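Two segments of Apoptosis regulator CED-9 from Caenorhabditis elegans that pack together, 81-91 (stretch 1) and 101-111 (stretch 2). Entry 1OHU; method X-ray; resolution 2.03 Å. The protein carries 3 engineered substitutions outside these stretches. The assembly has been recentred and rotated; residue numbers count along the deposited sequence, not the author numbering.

Stretch 1 81-91: LYQDVVRTVGN
Stretch 2 101-111: YGRLIGLISFG

No clear direct hydrogen bond joins these two stretches of CED-9; two waters bridge the stretches beside a largely apolar patch. Water 2 donates to Val86 O (2.6 Å) and to Val89 O (2.9 Å), and accepts from Arg103 NE (2.7 Å). It thus ties the two ends of a turn to the second stretch. Water 1 donates to Leu107 O at 2.6 Å and hydrogen-bonds Tyr82 OH at 2.9 Å.

Stretch 1 enters as a helix, with Val85 N bonded to Leu81 O and Val86 N to Tyr82 O, both at 3.0 Å. A type I beta turn follows from Val86 to Val89, closed by Val89 N to Val86 O at 3.1 Å. Val89 is then extended (phi/psi -59/130). Stretch 2 is helical throughout. The helix axes run at 121° between their N-to-C directions and stay 12.4 Å apart at closest approach. The backbones come much closer beyond the first helix, where Gly90 CA lies 4.1 Å from Arg103 CA.

Glycine suits position 90 on two counts. Its phi/psi of 76/51 favours glycine, and an ideal CB would clash with Arg103 CA at 2.6 Å and with Gly102 O at 2.9 Å. Gly106 also gives a close fit: Val89 CG1 sits 3.4 Å from Gly106 C, and a CB on Gly106 would be tight against that methyl at 3.1 Å.

The buried apolar patch is built from valines against Leu107 and Phe110. Val89 (chi1 t) points toward the second helix, and its CB is 4.0 Å from Leu107 CD2. Leu107 (chi1 m, chi2 t) starts sideways, but its end comes nearer. Its CD2 reaches Val86 CG1 at 3.1 Å, a very tight approach for two methyls. Val86 also points toward the partner, with chi1 between wells at 144°. Phe110 (chi1 t, chi2 60°) points toward stretch 1. Its CD2 is 3.7 Å from Val86 CG2, and its CZ is 4.2 Å from Val85 CG1 (Val85 chi1 t). Tyr82 (chi1 t, chi2 77°) starts sideways and brings its end nearer, which places the hydroxyl at water 1.

Arg103 extends with all four chi angles near 180°. Its CG packs 3.3 Å from Val89 O, which lies at the guanidinium edge. Its NH2 is 3.4 Å from Arg87 O. The long side chain lies along the turn, with CG against the Val89 carbonyl oxygen and NE bonded to water 2. Together the stretches bury 442 Å², both sides summed.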

ATOM      1  N   LEU A  81      -6.702  14.717   6.965  1.00 26.32           N
ATOM      2  CA  LEU A  81      -7.224  14.676   5.605  1.00 27.75           C
ATOM      3  C   LEU A  81      -6.973  13.282   5.015  1.00 27.38           C
ATOM      4  O   LEU A  81      -7.834  12.714   4.353  1.00 25.53           O
ATOM      5  CB  LEU A  81      -6.536  15.732   4.747  1.00 27.63           C
ATOM      6  CG  LEU A  81      -7.130  16.077   3.370  1.00 33.01           C
ATOM      7  CD1 LEU A  81      -6.207  17.076   2.687  1.00 33.11           C
ATOM      8  CD2 LEU A  81      -7.264  14.840   2.497  1.00 33.95           C
ATOM      9  N   TYR A  82      -5.785  12.740   5.254  1.00 28.31           N
ATOM     10  CA  TYR A  82      -5.446  11.418   4.748  1.00 28.54           C
ATOM     11  C   TYR A  82      -6.488  10.398   5.209  1.00 30.65           C
ATOM     12  O   TYR A  82      -6.962   9.569   4.428  1.00 31.37           O
ATOM     13  CB  TYR A  82      -4.054  11.001   5.243  1.00 27.20           C
ATOM     14  CG  TYR A  82      -3.756   9.533   5.017  1.00 27.45           C
ATOM     15  CD1 TYR A  82      -3.403   9.053   3.752  1.00 26.09           C
ATOM     16  CD2 TYR A  82      -3.889   8.612   6.055  1.00 27.11           C
ATOM     17  CE1 TYR A  82      -3.197   7.700   3.532  1.00 26.57           C
ATOM     18  CE2 TYR A  82      -3.688   7.258   5.845  1.00 27.28           C
ATOM     19  CZ  TYR A  82      -3.344   6.810   4.583  1.00 26.94           C
ATOM     20  OH  TYR A  82      -3.150   5.466   4.379  1.00 29.44           O
ATOM     21  N   GLN A  83      -6.845  10.466   6.484  1.00 32.41           N
ATOM     22  CA  GLN A  83      -7.825   9.549   7.050  1.00 33.21           C
ATOM     23  C   GLN A  83      -9.233   9.738   6.482  1.00 33.01           C
ATOM     24  O   GLN A  83      -9.987   8.773   6.356  1.00 31.54           O
ATOM     25  CB  GLN A  83      -7.835   9.692   8.572  1.00 34.54           C
ATOM     26  CG  GLN A  83      -6.593   9.105   9.230  1.00 35.56           C
ATOM     27  CD  GLN A  83      -6.552   9.353  10.726  1.00 36.20           C
ATOM     28  OE1 GLN A  83      -5.830  10.226  11.203  1.00 38.59           O
ATOM     29  NE2 GLN A  83      -7.338   8.593  11.470  1.00 36.66           N
ATOM     30  N   ASP A  84      -9.589  10.971   6.134  1.00 31.78           N
ATOM     31  CA  ASP A  84     -10.908  11.234   5.565  1.00 30.15           C
ATOM     32  C   ASP A  84     -11.011  10.637   4.162  1.00 29.84           C
ATOM     33  O   ASP A  84     -12.050  10.089   3.785  1.00 27.36           O
ATOM     34  CB  ASP A  84     -11.184  12.739   5.449  1.00 32.22           C
ATOM     35  CG  ASP A  84     -11.185  13.455   6.787  1.00 32.95           C
ATOM     36  OD1 ASP A  84     -11.558  12.839   7.806  1.00 27.85           O
ATOM     37  OD2 ASP A  84     -10.826  14.653   6.803  1.00 37.91           O
ATOM     38  N   VAL A  85      -9.929  10.761   3.390  1.00 27.42           N
ATOM     39  CA  VAL A  85      -9.890  10.277   2.009  1.00 27.55           C
ATOM     40  C   VAL A  85      -9.807   8.767   1.875  1.00 27.91           C
ATOM     41  O   VAL A  85     -10.397   8.182   0.969  1.00 28.17           O
ATOM     42  CB  VAL A  85      -8.694  10.900   1.234  1.00 25.12           C
ATOM     43  CG1 VAL A  85      -8.477  10.180  -0.097  1.00 23.50           C
ATOM     44  CG2 VAL A  85      -8.955  12.372   0.983  1.00 26.94           C
ATOM     45  N   VAL A  86      -9.076   8.156   2.795  1.00 29.57           N
ATOM     46  CA  VAL A  86      -8.821   6.721   2.817  1.00 32.80           C
ATOM     47  C   VAL A  86      -9.834   5.878   3.607  1.00 35.73           C
ATOM     48  O   VAL A  86      -9.801   4.647   3.567  1.00 35.34           O
ATOM     49  CB  VAL A  86      -7.391   6.506   3.374  1.00 33.30           C
ATOM     50  CG1 VAL A  86      -7.315   5.262   4.231  1.00 32.93           C
ATOM     51  CG2 VAL A  86      -6.400   6.462   2.216  1.00 31.27           C
ATOM     52  N   ARG A  87     -10.734   6.551   4.311  1.00 39.05           N
ATOM     53  CA  ARG A  87     -11.746   5.886   5.124  1.00 43.28           C
ATOM     54  C   ARG A  87     -12.421   4.673   4.465  1.00 43.17           C
ATOM     55  O   ARG A  87     -12.552   3.623   5.095  1.00 44.83           O
ATOM     56  CB  ARG A  87     -12.816   6.902   5.544  1.00 46.97           C
ATOM     57  CG  ARG A  87     -13.871   6.361   6.504  1.00 52.24           C
ATOM     58  CD  ARG A  87     -14.985   7.380   6.718  1.00 57.91           C
ATOM     59  NE  ARG A  87     -16.048   6.877   7.590  1.00 64.47           N
ATOM     60  CZ  ARG A  87     -17.181   7.533   7.848  1.00 66.71           C
ATOM     61  NH1 ARG A  87     -17.400   8.723   7.299  1.00 68.46           N
ATOM     62  NH2 ARG A  87     -18.097   7.001   8.651  1.00 66.40           N
ATOM     63  N   THR A  88     -12.830   4.805   3.205  1.00 41.22           N
ATOM     64  CA  THR A  88     -13.523   3.710   2.525  1.00 39.08           C
ATOM     65  C   THR A  88     -12.701   2.861   1.554  1.00 39.37           C
ATOM     66  O   THR A  88     -13.249   1.989   0.883  1.00 38.19           O
ATOM     67  CB  THR A  88     -14.776   4.233   1.776  1.00 36.69           C
ATOM     68  OG1 THR A  88     -14.377   4.995   0.630  1.00 33.04           O
ATOM     69  CG2 THR A  88     -15.605   5.120   2.694  1.00 34.39           C
ATOM     70  N   VAL A  89     -11.397   3.104   1.475  1.00 40.71           N
ATOM     71  CA  VAL A  89     -10.546   2.320   0.586  1.00 42.12           C
ATOM     72  C   VAL A  89     -10.642   0.848   0.987  1.00 45.15           C
ATOM     73  O   VAL A  89     -10.497   0.506   2.160  1.00 45.19           O
ATOM     74  CB  VAL A  89      -9.074   2.788   0.662  1.00 41.48           C
ATOM     75  CG1 VAL A  89      -8.180   1.851  -0.132  1.00 39.65           C
ATOM     76  CG2 VAL A  89      -8.958   4.205   0.116  1.00 38.73           C
ATOM     77  N   GLY A  90     -10.891  -0.021   0.013  1.00 48.38           N
ATOM     78  CA  GLY A  90     -11.025  -1.434   0.313  1.00 52.62           C
ATOM     79  C   GLY A  90     -12.382  -1.721   0.942  1.00 55.83           C
ATOM     80  O   GLY A  90     -12.473  -2.353   1.998  1.00 56.57           O
ATOM     81  N   ASN A  91     -13.439  -1.241   0.293  1.00 57.74           N
ATOM     82  CA  ASN A  91     -14.806  -1.437   0.765  1.00 59.49           C
ATOM     83  C   ASN A  91     -15.102  -2.903   1.039  1.00 60.27           C
ATOM     84  O   ASN A  91     -16.077  -3.446   0.518  1.00 61.41           O
ATOM     85  CB  ASN A  91     -15.798  -0.921  -0.277  1.00 60.72           C
ATOM     86  CG  ASN A  91     -15.790   0.584  -0.392  1.00 61.54           C
ATOM     87  OD1 ASN A  91     -16.421   1.285   0.405  1.00 62.26           O
ATOM     88  ND2 ASN A  91     -15.062   1.097  -1.380  1.00 62.57           N
ATOM     89  N   TYR A 101      -7.528  -8.015   4.685  1.00 53.84           N
ATOM     90  CA  TYR A 101      -6.501  -8.062   3.649  1.00 52.71           C
ATOM     91  C   TYR A 101      -6.892  -7.128   2.510  1.00 50.87           C
ATOM     92  O   TYR A 101      -6.038  -6.521   1.867  1.00 50.22           O
ATOM     93  CB  TYR A 101      -6.350  -9.491   3.123  1.00 54.56           C
ATOM     94  CG  TYR A 101      -5.983 -10.496   4.192  1.00 57.31           C
ATOM     95  CD1 TYR A 101      -4.779 -10.392   4.892  1.00 59.31           C
ATOM     96  CD2 TYR A 101      -6.841 -11.546   4.512  1.00 58.81           C
ATOM     97  CE1 TYR A 101      -4.439 -11.312   5.885  1.00 60.89           C
ATOM     98  CE2 TYR A 101      -6.512 -12.471   5.503  1.00 60.28           C
ATOM     99  CZ  TYR A 101      -5.311 -12.349   6.185  1.00 61.51           C
ATOM    100  OH  TYR A 101      -4.986 -13.261   7.166  1.00 61.84           O
ATOM    101  N   GLY A 102      -8.193  -7.015   2.268  1.00 48.90           N
ATOM    102  CA  GLY A 102      -8.679  -6.150   1.212  1.00 46.88           C
ATOM    103  C   GLY A 102      -8.382  -4.691   1.492  1.00 45.43           C
ATOM    104  O   GLY A 102      -7.940  -3.965   0.606  1.00 45.48           O
ATOM    105  N   ARG A 103      -8.628  -4.257   2.724  1.00 44.88           N
ATOM    106  CA  ARG A 103      -8.372  -2.875   3.095  1.00 44.41           C
ATOM    107  C   ARG A 103      -6.860  -2.658   3.156  1.00 43.74           C
ATOM    108  O   ARG A 103      -6.357  -1.595   2.784  1.00 42.73           O
ATOM    109  CB  ARG A 103      -9.000  -2.554   4.458  1.00 45.73           C
ATOM    110  CG  ARG A 103      -9.117  -1.058   4.739  1.00 47.74           C
ATOM    111  CD  ARG A 103      -9.574  -0.760   6.160  1.00 49.64           C
ATOM    112  NE  ARG A 103      -9.880   0.661   6.332  1.00 53.14           N
ATOM    113  CZ  ARG A 103     -10.131   1.250   7.500  1.00 54.30           C
ATOM    114  NH1 ARG A 103     -10.112   0.547   8.626  1.00 53.90           N
ATOM    115  NH2 ARG A 103     -10.411   2.548   7.540  1.00 54.97           N
ATOM    116  N   LEU A 104      -6.144  -3.677   3.618  1.00 41.56           N
ATOM    117  CA  LEU A 104      -4.693  -3.614   3.730  1.00 39.92           C
ATOM    118  C   LEU A 104      -4.071  -3.353   2.364  1.00 40.76           C
ATOM    119  O   LEU A 104      -3.342  -2.382   2.167  1.00 40.27           O
ATOM    120  CB  LEU A 104      -4.163  -4.933   4.295  1.00 40.44           C
ATOM    121  CG  LEU A 104      -2.648  -5.150   4.315  1.00 40.16           C
ATOM    122  CD1 LEU A 104      -1.978  -4.102   5.180  1.00 39.72           C
ATOM    123  CD2 LEU A 104      -2.355  -6.546   4.839  1.00 40.55           C
ATOM    124  N   ILE A 105      -4.379  -4.241   1.426  1.00 40.28           N
ATOM    125  CA  ILE A 105      -3.889  -4.168   0.058  1.00 37.99           C
ATOM    126  C   ILE A 105      -4.297  -2.861  -0.612  1.00 36.37           C
ATOM    127  O   ILE A 105      -3.506  -2.241  -1.317  1.00 37.92           O
ATOM    128  CB  ILE A 105      -4.451  -5.353  -0.761  1.00 37.61           C
ATOM    129  CG1 ILE A 105      -3.934  -6.667  -0.172  1.00 37.64           C
ATOM    130  CG2 ILE A 105      -4.079  -5.215  -2.229  1.00 36.95           C
ATOM    131  CD1 ILE A 105      -4.571  -7.893  -0.777  1.00 39.65           C
ATOM    132  N   GLY A 106      -5.540  -2.454  -0.387  1.00 35.28           N
ATOM    133  CA  GLY A 106      -6.041  -1.231  -0.982  1.00 33.36           C
ATOM    134  C   GLY A 106      -5.318  -0.002  -0.482  1.00 32.37           C
ATOM    135  O   GLY A 106      -5.027   0.908  -1.257  1.00 31.86           O
ATOM    136  N   LEU A 107      -5.023   0.032   0.816  1.00 31.20           N
ATOM    137  CA  LEU A 107      -4.320   1.174   1.401  1.00 28.58           C
ATOM    138  C   LEU A 107      -2.901   1.317   0.846  1.00 28.00           C
ATOM    139  O   LEU A 107      -2.465   2.423   0.518  1.00 25.35           O
ATOM    140  CB  LEU A 107      -4.270   1.042   2.927  1.00 27.47           C
ATOM    141  CG  LEU A 107      -5.615   1.145   3.648  1.00 26.80           C
ATOM    142  CD1 LEU A 107      -5.422   0.899   5.131  1.00 26.96           C
ATOM    143  CD2 LEU A 107      -6.220   2.511   3.410  1.00 27.69           C
ATOM    144  N   ILE A 108      -2.186   0.198   0.751  1.00 26.04           N
ATOM    145  CA  ILE A 108      -0.826   0.218   0.225  1.00 27.50           C
ATOM    146  C   ILE A 108      -0.869   0.535  -1.271  1.00 25.60           C
ATOM    147  O   ILE A 108      -0.105   1.367  -1.761  1.00 23.69           O
ATOM    148  CB  ILE A 108      -0.116  -1.141   0.449  1.00 28.71           C
ATOM    149  CG1 ILE A 108       0.093  -1.378   1.947  1.00 30.92           C
ATOM    150  CG2 ILE A 108       1.222  -1.156  -0.266  1.00 29.09           C
ATOM    151  CD1 ILE A 108       0.862  -2.644   2.281  1.00 30.54           C
ATOM    152  N   SER A 109      -1.783  -0.122  -1.983  1.00 23.19           N
ATOM    153  CA  SER A 109      -1.939   0.088  -3.414  1.00 22.96           C
ATOM    154  C   SER A 109      -2.229   1.561  -3.704  1.00 22.02           C
ATOM    155  O   SER A 109      -1.612   2.168  -4.585  1.00 21.16           O
ATOM    156  CB  SER A 109      -3.087  -0.771  -3.960  1.00 22.25           C
ATOM    157  OG  SER A 109      -3.151  -0.673  -5.376  1.00 22.47           O
ATOM    158  N   PHE A 110      -3.170   2.130  -2.960  1.00 21.95           N
ATOM    159  CA  PHE A 110      -3.545   3.527  -3.138  1.00 22.65           C
ATOM    160  C   PHE A 110      -2.372   4.447  -2.816  1.00 22.53           C
ATOM    161  O   PHE A 110      -2.141   5.430  -3.511  1.00 24.65           O
ATOM    162  CB  PHE A 110      -4.725   3.881  -2.238  1.00 23.49           C
ATOM    163  CG  PHE A 110      -5.158   5.314  -2.356  1.00 25.27           C
ATOM    164  CD1 PHE A 110      -5.587   5.820  -3.578  1.00 22.87           C
ATOM    165  CD2 PHE A 110      -5.094   6.168  -1.258  1.00 23.77           C
ATOM    166  CE1 PHE A 110      -5.943   7.165  -3.709  1.00 26.40           C
ATOM    167  CE2 PHE A 110      -5.446   7.508  -1.376  1.00 23.46           C
ATOM    168  CZ  PHE A 110      -5.870   8.010  -2.604  1.00 24.82           C
ATOM    169  N   GLY A 111      -1.647   4.124  -1.747  1.00 23.93           N
ATOM    170  CA  GLY A 111      -0.501   4.926  -1.348  1.00 22.41           C
ATOM    171  C   GLY A 111       0.528   4.934  -2.458  1.00 21.00           C
ATOM    172  O   GLY A 111       1.027   5.990  -2.842  1.00 19.25           O
TER
HETATM  173  O   HOH W   1      -2.297   4.783   1.691  1.00 17.21           O
HETATM  174  O   HOH W   2      -9.272   2.140   4.198  1.00 39.16           O